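Local coordinates for protein SSD1 (Saccharomyces cerevisiae S288C, PDB 7AM1) that binds untranslated regions of mRNAs and represses their translation, as a pseudonuclease member of the RNase II family, at residues A[181-191]-A[754-763]; A[887-895]-A[903-911]. All coordinates share one frame; numbering follows the deposited sequence.

Contact 1 (A[181-191]-A[754-763]); sequences DVEVEGQSLLL and GIEKRVHGDQ
The His760 ring meets the Glu185 carboxylate at its edge, the two planes only 7° apart. Arg758 CG lies over one ring face, 3.5 Å above the plane and toward the rim. This is a His-carboxylate hydrogen bond. It ties helix 175-186 to strand 755-760 of the DIS3L2-type C-terminal region, which belongs to the OB clan. His760 NE2 donates to the syn lone pair of Glu185 OE1 at 2.7 Å in a nearly straight bond. On its other nitrogen, His760 pairs with Asp154. Both bonds hold the ring against rotation. Glu185 OE2 makes a long salt bridge to Arg758 NH1, 3.6 Å, and a further one to Lys35. The stronger partner of Arg758 is Asp747.

Lys757 starts out away from the helix and bends back at chi2 (-77°) and again at its last torsion. This brings NZ among several backbone carbonyls. NZ donates to Glu185 O at 2.8 Å, almost in line with that C=O. It also donates to Ser188 O at 2.7 Å, to Glu756 O of its own strand and, weakly, to Leu189 O. The ammonium group thus gathers carbonyls from the last turn of the helix and the loop after it. A methionine here would probably leave the carbonyls of Glu185 and Ser188 without this donor and free the turn after the helix to shift.

Beyond the turn the chain runs beside the strand. Glu756 N donates to Leu189 O at 2.9 Å. Leu191 lays CG over the Glu756 carbonyl and reaches Arg758 NH2 with CD1. The Glu756 carboxylate has a salt bridge to Lys629 through OE2. Its OE1 accepts from Leu191 N at 3.0 Å, met 42° out of the carboxylate plane.

Contact 2 (A[887-895]-A[903-911]); sequences QKIPILLRA and CLTVRALNP
This is an antiparallel beta hairpin, strand 888-896 paired with strand 903-908, at one end of a five-stranded sheet near the C-terminus of the chain. Four backbone bonds join the hydrogen-bonded pairs. Leu892 N donates to Arg907 O at 2.7 Å, and Arg907 N returns a bond to Leu892 O at 3.0 Å. Arg894 and Thr905 repeat the exchange, with Thr905 N at 2.8 Å from Arg894 O. Past the last bridge, Leu909 N gives a straight but longer bond to Pro890 O, 3.2 Å. Water 2 donates to Leu909 O and weakly to Pro890 O.

The side chains of Ile891, Leu893, Ala895, Leu904, Val906 and Ala908 share one face of the sheet. With CG1 of Ile891 set beside the backbone N (chi1 -69°), its CG2 branch is turned across to Val906 CB at 3.6 Å. Leu893 CD1 touches Val906 CG1 at 3.8 Å, so Val906 is met by two neighbours of the other strand. Ala895 CB meets Leu904 CD2. This face packs against strand 755-760, where Leu893 meets Ile755 and Val906 meets Val759, and against helix 689-725, where Leu904 lies on His715, Cys719 and Ile722. The strand order 755-760, 745-750, 732-741, 888-896, 903-908 and the meeting of the outer strands are consistent with an OB-type barrel, as the family assignment suggests.

Leu892, Arg894, Thr905 and Arg907 point to the other face. Leu892 CB comes beside Arg907 O at 3.7 Å, next to the N-H that bonds it. Arg894 CB approaches Thr905 OG1, and both residues reach Glu896: Arg894 by a salt bridge through NH1, Thr905 by a hydrogen bond through OG1. At the far end of the pairing, Leu909 crosses the Pro890 ring at about a right angle, with Leu909 CD2 4.0 Å from Pro890 CG.

How the contacts relate
Contact 1 comes first along the chain and closes before contact 2 opens. Their centres lie about 11 Å apart, on the same side of the chain's centre. Strand 755-760 of contact 1 and strand 903-908 of contact 2 are the two outermost strands of one antiparallel sheet. The sheet curls, so Lys757 and Val759 touch Val906. Helix 175-186 reaches both edges: beyond its bonds to strand 755-760, Gly186 O probably accepts a hydrogen bond from Leu904 N, 2.9 Å away. A piece from far earlier in the sequence is thus joined to both edge strands of the C-terminal domain. Helix 689-725 packs on both contacts.

Contact 1 (A[181-191]-A[754-763])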
loop_
_atom_site.group_PDB
_atom_site.type_symbol
_atom_site.label_atom_id
_atom_site.label_comp_id
_atom_site.label_asym_id
_atom_site.label_seq_id
_atom_site.Cartn_x
_atom_site.Cartn_y
_atom_site.Cartn_z
ATOM N N ASP A 181 -5.047 12.614 15.689
ATOM C CA ASP A 181 -4.026 12.856 14.675
ATOM C C ASP A 181 -2.805 11.969 14.891
ATOM O O ASP A 181 -2.243 11.432 13.930
ATOM C CB ASP A 181 -3.615 14.329 14.686
ATOM C CG ASP A 181 -4.574 15.216 13.909
ATOM O OD1 ASP A 181 -5.472 14.678 13.221
ATOM O OD2 ASP A 181 -4.435 16.457 14.000
ATOM N N VAL A 182 -2.361 11.821 16.141
ATOM C CA VAL A 182 -1.165 11.022 16.396
ATOM C C VAL A 182 -1.360 9.604 15.873
ATOM O O VAL A 182 -0.436 8.997 15.317
ATOM C CB VAL A 182 -0.816 11.027 17.896
ATOM C CG1 VAL A 182 0.401 10.146 18.162
ATOM C CG2 VAL A 182 -0.533 12.443 18.379
ATOM N N GLU A 183 -2.566 9.055 16.029
ATOM C CA GLU A 183 -2.837 7.716 15.517
ATOM C C GLU A 183 -2.970 7.716 13.999
ATOM O O GLU A 183 -2.304 6.935 13.309
ATOM C CB GLU A 183 -4.090 7.136 16.169
ATOM C CG GLU A 183 -3.949 6.889 17.663
ATOM C CD GLU A 183 -5.221 6.354 18.282
ATOM O OE1 GLU A 183 -6.315 6.736 17.822
ATOM O OE2 GLU A 183 -5.127 5.511 19.197
ATOM N N VAL A 184 -3.839 8.570 13.457
ATOM C CA VAL A 184 -4.084 8.545 12.017
ATOM C C VAL A 184 -2.804 8.851 11.249
ATOM O O VAL A 184 -2.450 8.154 10.291
ATOM C CB VAL A 184 -5.212 9.520 11.640
ATOM C CG1 VAL A 184 -5.316 9.627 10.127
ATOM C CG2 VAL A 184 -6.532 9.046 12.220
ATOM N N GLU A 185 -2.094 9.908 11.649
ATOM C CA GLU A 185 -0.870 10.277 10.947
ATOM C C GLU A 185 0.269 9.310 11.242
ATOM O O GLU A 185 1.080 9.018 10.353
ATOM C CB GLU A 185 -0.453 11.697 11.330
ATOM C CG GLU A 185 -1.446 12.773 10.939
ATOM C CD GLU A 185 -1.034 14.143 11.443
ATOM O OE1 GLU A 185 -0.003 14.229 12.139
ATOM O OE2 GLU A 185 -1.728 15.135 11.131
ATOM N N GLY A 186 0.332 8.785 12.461
ATOM C CA GLY A 186 1.492 8.047 12.912
ATOM C C GLY A 186 1.469 6.558 12.637
ATOM O O GLY A 186 2.525 5.917 12.632
ATOM N N GLN A 187 0.290 5.990 12.397
ATOM C CA GLN A 187 0.159 4.544 12.256
ATOM C C GLN A 187 0.266 4.068 10.809
ATOM O O GLN A 187 0.091 2.873 10.546
ATOM C CB GLN A 187 -1.161 4.097 12.888
ATOM C CG GLN A 187 -1.130 4.266 14.409
ATOM C CD GLN A 187 -2.443 3.948 15.083
ATOM O OE1 GLN A 187 -3.506 4.032 14.469
ATOM N NE2 GLN A 187 -2.381 3.597 16.365
ATOM N N SER A 188 0.585 4.959 9.875
ATOM C CA SER A 188 0.863 4.577 8.499
ATOM C C SER A 188 2.189 5.191 8.067
ATOM O O SER A 188 2.702 6.126 8.689
ATOM C CB SER A 188 -0.265 5.014 7.551
ATOM O OG SER A 188 -0.366 6.426 7.508
ATOM N N LEU A 189 2.750 4.652 6.986
ATOM C CA LEU A 189 4.066 5.105 6.548
ATOM C C LEU A 189 3.997 6.505 5.950
ATOM O O LEU A 189 4.824 7.367 6.270
ATOM C CB LEU A 189 4.648 4.106 5.549
ATOM C CG LEU A 189 4.861 2.706 6.129
ATOM C CD1 LEU A 189 5.151 1.715 5.013
ATOM C CD2 LEU A 189 5.979 2.713 7.178
ATOM N N LEU A 190 3.011 6.751 5.095
ATOM C CA LEU A 190 2.781 8.048 4.472
ATOM C C LEU A 190 1.551 8.697 5.109
ATOM O O LEU A 190 0.944 8.155 6.035
ATOM C CB LEU A 190 2.613 7.891 2.958
ATOM C CG LEU A 190 3.695 7.078 2.234
ATOM C CD1 LEU A 190 3.399 7.006 0.729
ATOM C CD2 LEU A 190 5.097 7.631 2.478
ATOM N N LEU A 191 1.179 9.870 4.600
ATOM C CA LEU A 191 0.020 10.609 5.084
ATOM C C LEU A 191 -1.122 10.508 4.084
ATOM O O LEU A 191 -0.933 10.791 2.896
ATOM C CB LEU A 191 0.348 12.086 5.315
ATOM C CG LEU A 191 1.270 12.455 6.472
ATOM C CD1 LEU A 191 1.536 13.953 6.440
ATOM C CD2 LEU A 191 0.659 12.039 7.802
ATOM N N GLY A 754 11.374 5.922 3.987
ATOM C CA GLY A 754 10.131 5.758 3.255
ATOM C C GLY A 754 8.908 6.160 4.048
ATOM O O GLY A 754 7.887 5.460 4.009
ATOM N N ILE A 755 8.984 7.275 4.778
ATOM C CA ILE A 755 7.854 7.770 5.545
ATOM C C ILE A 755 7.639 9.248 5.254
ATOM O O ILE A 755 8.547 9.975 4.841
ATOM C CB ILE A 755 8.021 7.549 7.069
ATOM C CG1 ILE A 755 9.261 8.282 7.594
ATOM C CG2 ILE A 755 8.059 6.058 7.380
ATOM C CD1 ILE A 755 9.449 8.170 9.106
ATOM N N GLU A 756 6.402 9.672 5.471
ATOM C CA GLU A 756 5.970 11.053 5.327
ATOM C C GLU A 756 5.142 11.374 6.562
ATOM O O GLU A 756 4.203 10.638 6.880
ATOM C CB GLU A 756 5.149 11.247 4.048
ATOM C CG GLU A 756 4.571 12.645 3.877
ATOM C CD GLU A 756 3.386 12.690 2.926
ATOM O OE1 GLU A 756 2.736 11.644 2.703
ATOM O OE2 GLU A 756 3.108 13.785 2.394
ATOM N N LYS A 757 5.505 12.439 7.272
ATOM C CA LYS A 757 4.865 12.775 8.536
ATOM C C LYS A 757 4.727 14.286 8.650
ATOM O O LYS A 757 5.310 15.047 7.875
ATOM C CB LYS A 757 5.652 12.211 9.725
ATOM C CG LYS A 757 5.655 10.694 9.790
ATOM C CD LYS A 757 4.342 10.159 10.330
ATOM C CE LYS A 757 4.059 8.743 9.840
ATOM N NZ LYS A 757 3.209 8.744 8.612
ATOM N N ARG A 758 3.959 14.718 9.646
ATOM C CA ARG A 758 3.566 16.113 9.783
ATOM C C ARG A 758 4.087 16.703 11.086
ATOM O O ARG A 758 3.839 16.157 12.167
ATOM C CB ARG A 758 2.042 16.239 9.724
ATOM C CG ARG A 758 1.513 17.647 9.945
ATOM C CD ARG A 758 0.068 17.754 9.492
ATOM N NE ARG A 758 -0.042 17.475 8.062
ATOM C CZ ARG A 758 -1.161 17.121 7.442
ATOM N NH1 ARG A 758 -2.295 16.993 8.121
ATOM N NH2 ARG A 758 -1.143 16.894 6.138
ATOM N N VAL A 759 4.795 17.825 10.973
ATOM C CA VAL A 759 5.213 18.613 12.125
ATOM C C VAL A 759 4.083 19.567 12.486
ATOM O O VAL A 759 3.596 20.320 11.633
ATOM C CB VAL A 759 6.508 19.385 11.826
ATOM C CG1 VAL A 759 6.883 20.271 13.012
ATOM C CG2 VAL A 759 7.643 18.420 11.485
ATOM N N HIS A 760 3.650 19.523 13.743
ATOM C CA HIS A 760 2.562 20.361 14.230
ATOM C C HIS A 760 3.109 21.498 15.084
ATOM O O HIS A 760 3.892 21.265 16.011
ATOM C CB HIS A 760 1.567 19.528 15.037
ATOM C CG HIS A 760 0.870 18.486 14.226
ATOM N ND1 HIS A 760 -0.254 18.758 13.476
ATOM C CD2 HIS A 760 1.155 17.179 14.019
ATOM C CE1 HIS A 760 -0.641 17.658 12.856
ATOM N NE2 HIS A 760 0.196 16.686 13.168
ATOM N N GLY A 761 2.682 22.724 14.775
ATOM C CA GLY A 761 3.144 23.869 15.540
ATOM C C GLY A 761 2.790 23.769 17.011
ATOM O O GLY A 761 3.562 24.195 17.875
ATOM N N ASP A 762 1.620 23.206 17.320
ATOM C CA ASP A 762 1.174 23.102 18.704
ATOM C C ASP A 762 1.892 22.005 19.479
ATOM O O ASP A 762 1.502 21.712 20.610
ATOM C CB ASP A 762 -0.340 22.879 18.761
ATOM C CG ASP A 762 -0.766 21.563 18.146
ATOM O OD1 ASP A 762 0.105 20.701 17.901
ATOM O OD2 ASP A 762 -1.982 21.397 17.904
ATOM N N GLN A 763 2.907 21.375 18.894
ATOM C CA GLN A 763 3.767 20.453 19.629
ATOM C C GLN A 763 5.197 20.967 19.700
ATOM O O GLN A 763 6.085 20.251 20.183
ATOM C CB GLN A 763 3.706 19.060 19.002
ATOM C CG GLN A 763 2.349 18.400 19.222
ATOM C CD GLN A 763 2.241 17.032 18.589
ATOM O OE1 GLN A 763 2.625 16.838 17.435
ATOM N NE2 GLN A 763 1.706 16.074 19.340
HETATM O O HOH W 1 2.638 12.949 11.648
#

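Contact 2 (A[887-895]-A[903-911])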
loop_
_atom_site.group_PDB
_atom_site.type_symbol
_atom_site.label_atom_id
_atom_site.label_comp_id
_atom_site.label_asym_id
_atom_site.label_seq_id
_atom_site.Cartn_x
_atom_site.Cartn_y
_atom_site.Cartn_z
ATOM N N GLN A 887 12.728 22.429 1.068
ATOM C CA GLN A 887 13.933 22.712 1.829
ATOM C C GLN A 887 14.271 21.524 2.726
ATOM O O GLN A 887 13.409 20.722 3.092
ATOM C CB GLN A 887 13.757 23.972 2.676
ATOM N N LYS A 888 15.551 21.409 3.065
ATOM C CA LYS A 888 16.006 20.414 4.027
ATOM C C LYS A 888 15.894 20.994 5.431
ATOM O O LYS A 888 16.159 22.180 5.646
ATOM C CB LYS A 888 17.446 19.991 3.737
ATOM C CG LYS A 888 17.687 19.522 2.308
ATOM C CD LYS A 888 16.939 18.223 2.026
ATOM C CE LYS A 888 17.126 17.753 0.586
ATOM N NZ LYS A 888 16.093 18.310 -0.341
ATOM N N ILE A 889 15.485 20.158 6.378
ATOM C CA ILE A 889 15.253 20.603 7.751
ATOM C C ILE A 889 15.634 19.476 8.704
ATOM O O ILE A 889 15.350 18.306 8.415
ATOM C CB ILE A 889 13.790 21.028 7.948
ATOM C CG1 ILE A 889 13.552 21.517 9.374
ATOM C CG2 ILE A 889 12.848 19.870 7.644
ATOM C CD1 ILE A 889 12.141 22.021 9.619
ATOM N N PRO A 890 16.274 19.764 9.839
ATOM C CA PRO A 890 16.541 18.695 10.813
ATOM C C PRO A 890 15.282 18.343 11.596
ATOM O O PRO A 890 14.596 19.221 12.126
ATOM C CB PRO A 890 17.626 19.291 11.717
ATOM C CG PRO A 890 17.495 20.752 11.563
ATOM C CD PRO A 890 16.942 21.027 10.201
ATOM N N ILE A 891 14.994 17.045 11.675
ATOM C CA ILE A 891 13.751 16.536 12.241
ATOM C C ILE A 891 14.084 15.512 13.317
ATOM O O ILE A 891 14.911 14.618 13.098
ATOM C CB ILE A 891 12.851 15.903 11.160
ATOM C CG1 ILE A 891 12.300 16.978 10.216
ATOM C CG2 ILE A 891 11.714 15.097 11.787
ATOM C CD1 ILE A 891 11.492 18.051 10.903
ATOM N N LEU A 892 13.431 15.637 14.466
ATOM C CA LEU A 892 13.464 14.618 15.506
ATOM C C LEU A 892 12.382 13.588 15.206
ATOM O O LEU A 892 11.225 13.947 14.965
ATOM C CB LEU A 892 13.248 15.255 16.878
ATOM C CG LEU A 892 14.365 16.208 17.314
ATOM C CD1 LEU A 892 13.828 17.303 18.221
ATOM C CD2 LEU A 892 15.478 15.441 18.010
ATOM N N LEU A 893 12.765 12.314 15.197
ATOM C CA LEU A 893 11.894 11.231 14.759
ATOM C C LEU A 893 11.757 10.199 15.867
ATOM O O LEU A 893 12.758 9.760 16.444
ATOM C CB LEU A 893 12.434 10.578 13.480
ATOM C CG LEU A 893 11.730 9.310 12.990
ATOM C CD1 LEU A 893 10.302 9.603 12.553
ATOM C CD2 LEU A 893 12.513 8.668 11.844
ATOM N N ARG A 894 10.511 9.849 16.174
ATOM C CA ARG A 894 10.182 8.915 17.234
ATOM C C ARG A 894 8.988 8.058 16.838
ATOM O O ARG A 894 8.147 8.463 16.036
ATOM C CB ARG A 894 9.840 9.649 18.528
ATOM C CG ARG A 894 10.761 9.363 19.652
ATOM C CD ARG A 894 10.379 10.242 20.818
ATOM N NE ARG A 894 9.149 9.789 21.454
ATOM C CZ ARG A 894 9.105 9.004 22.527
ATOM N NH1 ARG A 894 7.932 8.650 23.032
ATOM N NH2 ARG A 894 10.225 8.576 23.098
ATOM N N ALA A 895 8.908 6.880 17.456
ATOM C CA ALA A 895 7.717 6.034 17.447
ATOM C C ALA A 895 7.150 5.997 18.868
ATOM O O ALA A 895 7.784 5.446 19.776
ATOM C CB ALA A 895 8.038 4.627 16.945
ATOM N N CYS A 903 2.966 4.838 16.936
ATOM C CA CYS A 903 2.680 6.070 16.213
ATOM C C CYS A 903 3.990 6.791 15.938
ATOM O O CYS A 903 4.677 7.215 16.872
ATOM C CB CYS A 903 1.741 6.961 17.028
ATOM S SG CYS A 903 0.172 6.167 17.435
ATOM N N LEU A 904 4.315 6.961 14.662
ATOM C CA LEU A 904 5.462 7.768 14.286
ATOM C C LEU A 904 5.116 9.237 14.452
ATOM O O LEU A 904 4.033 9.681 14.060
ATOM C CB LEU A 904 5.869 7.490 12.842
ATOM C CG LEU A 904 6.296 6.056 12.551
ATOM C CD1 LEU A 904 6.321 5.804 11.039
ATOM C CD2 LEU A 904 7.659 5.790 13.181
ATOM N N THR A 905 6.039 9.990 15.038
ATOM C CA THR A 905 5.846 11.414 15.246
ATOM C C THR A 905 7.143 12.132 14.911
ATOM O O THR A 905 8.237 11.584 15.080
ATOM C CB THR A 905 5.433 11.742 16.693
ATOM O OG1 THR A 905 6.454 11.300 17.598
ATOM C CG2 THR A 905 4.111 11.073 17.059
ATOM N N VAL A 906 7.011 13.368 14.446
ATOM C CA VAL A 906 8.158 14.178 14.064
ATOM C C VAL A 906 8.028 15.561 14.680
ATOM O O VAL A 906 6.924 16.081 14.872
ATOM C CB VAL A 906 8.303 14.297 12.529
ATOM C CG1 VAL A 906 8.717 12.972 11.937
ATOM C CG2 VAL A 906 7.008 14.798 11.907
ATOM N N ARG A 907 9.179 16.152 14.995
ATOM C CA ARG A 907 9.273 17.513 15.495
ATOM C C ARG A 907 10.458 18.204 14.841
ATOM O O ARG A 907 11.487 17.572 14.577
ATOM C CB ARG A 907 9.423 17.543 17.020
ATOM C CG ARG A 907 8.249 16.943 17.766
ATOM C CD ARG A 907 8.615 16.597 19.193
ATOM N NE ARG A 907 7.474 16.787 20.081
ATOM C CZ ARG A 907 7.557 16.893 21.404
ATOM N NH1 ARG A 907 8.736 16.831 22.018
ATOM N NH2 ARG A 907 6.453 17.075 22.113
ATOM N N ALA A 908 10.306 19.497 14.574
ATOM C CA ALA A 908 11.429 20.299 14.115
ATOM C C ALA A 908 12.382 20.571 15.267
ATOM O O ALA A 908 11.962 20.848 16.394
ATOM C CB ALA A 908 10.951 21.626 13.526
ATOM N N LEU A 909 13.675 20.476 14.971
ATOM C CA LEU A 909 14.710 20.912 15.896
ATOM C C LEU A 909 14.596 22.418 16.096
ATOM O O LEU A 909 14.400 23.169 15.137
ATOM C CB LEU A 909 16.084 20.541 15.333
ATOM C CG LEU A 909 17.328 20.795 16.186
ATOM C CD1 LEU A 909 17.368 19.836 17.362
ATOM C CD2 LEU A 909 18.604 20.679 15.355
ATOM N N ASN A 910 14.676 22.857 17.344
ATOM C CA ASN A 910 14.694 24.287 17.624
ATOM C C ASN A 910 16.063 24.856 17.273
ATOM O O ASN A 910 17.045 24.594 17.982
ATOM C CB ASN A 910 14.364 24.558 19.094
ATOM C CG ASN A 910 14.263 26.043 19.407
ATOM O OD1 ASN A 910 14.658 26.889 18.606
ATOM N ND2 ASN A 910 13.746 26.365 20.586
ATOM N N PRO A 911 16.175 25.664 16.215
ATOM C CA PRO A 911 17.493 26.210 15.864
ATOM C C PRO A 911 17.986 27.251 16.850
ATOM O O PRO A 911 19.166 27.617 16.788
ATOM C CB PRO A 911 17.268 26.812 14.473
ATOM C CG PRO A 911 15.838 27.174 14.451
ATOM C CD PRO A 911 15.113 26.186 15.335
HETATM O O HOH W 2 14.414 22.547 12.306
#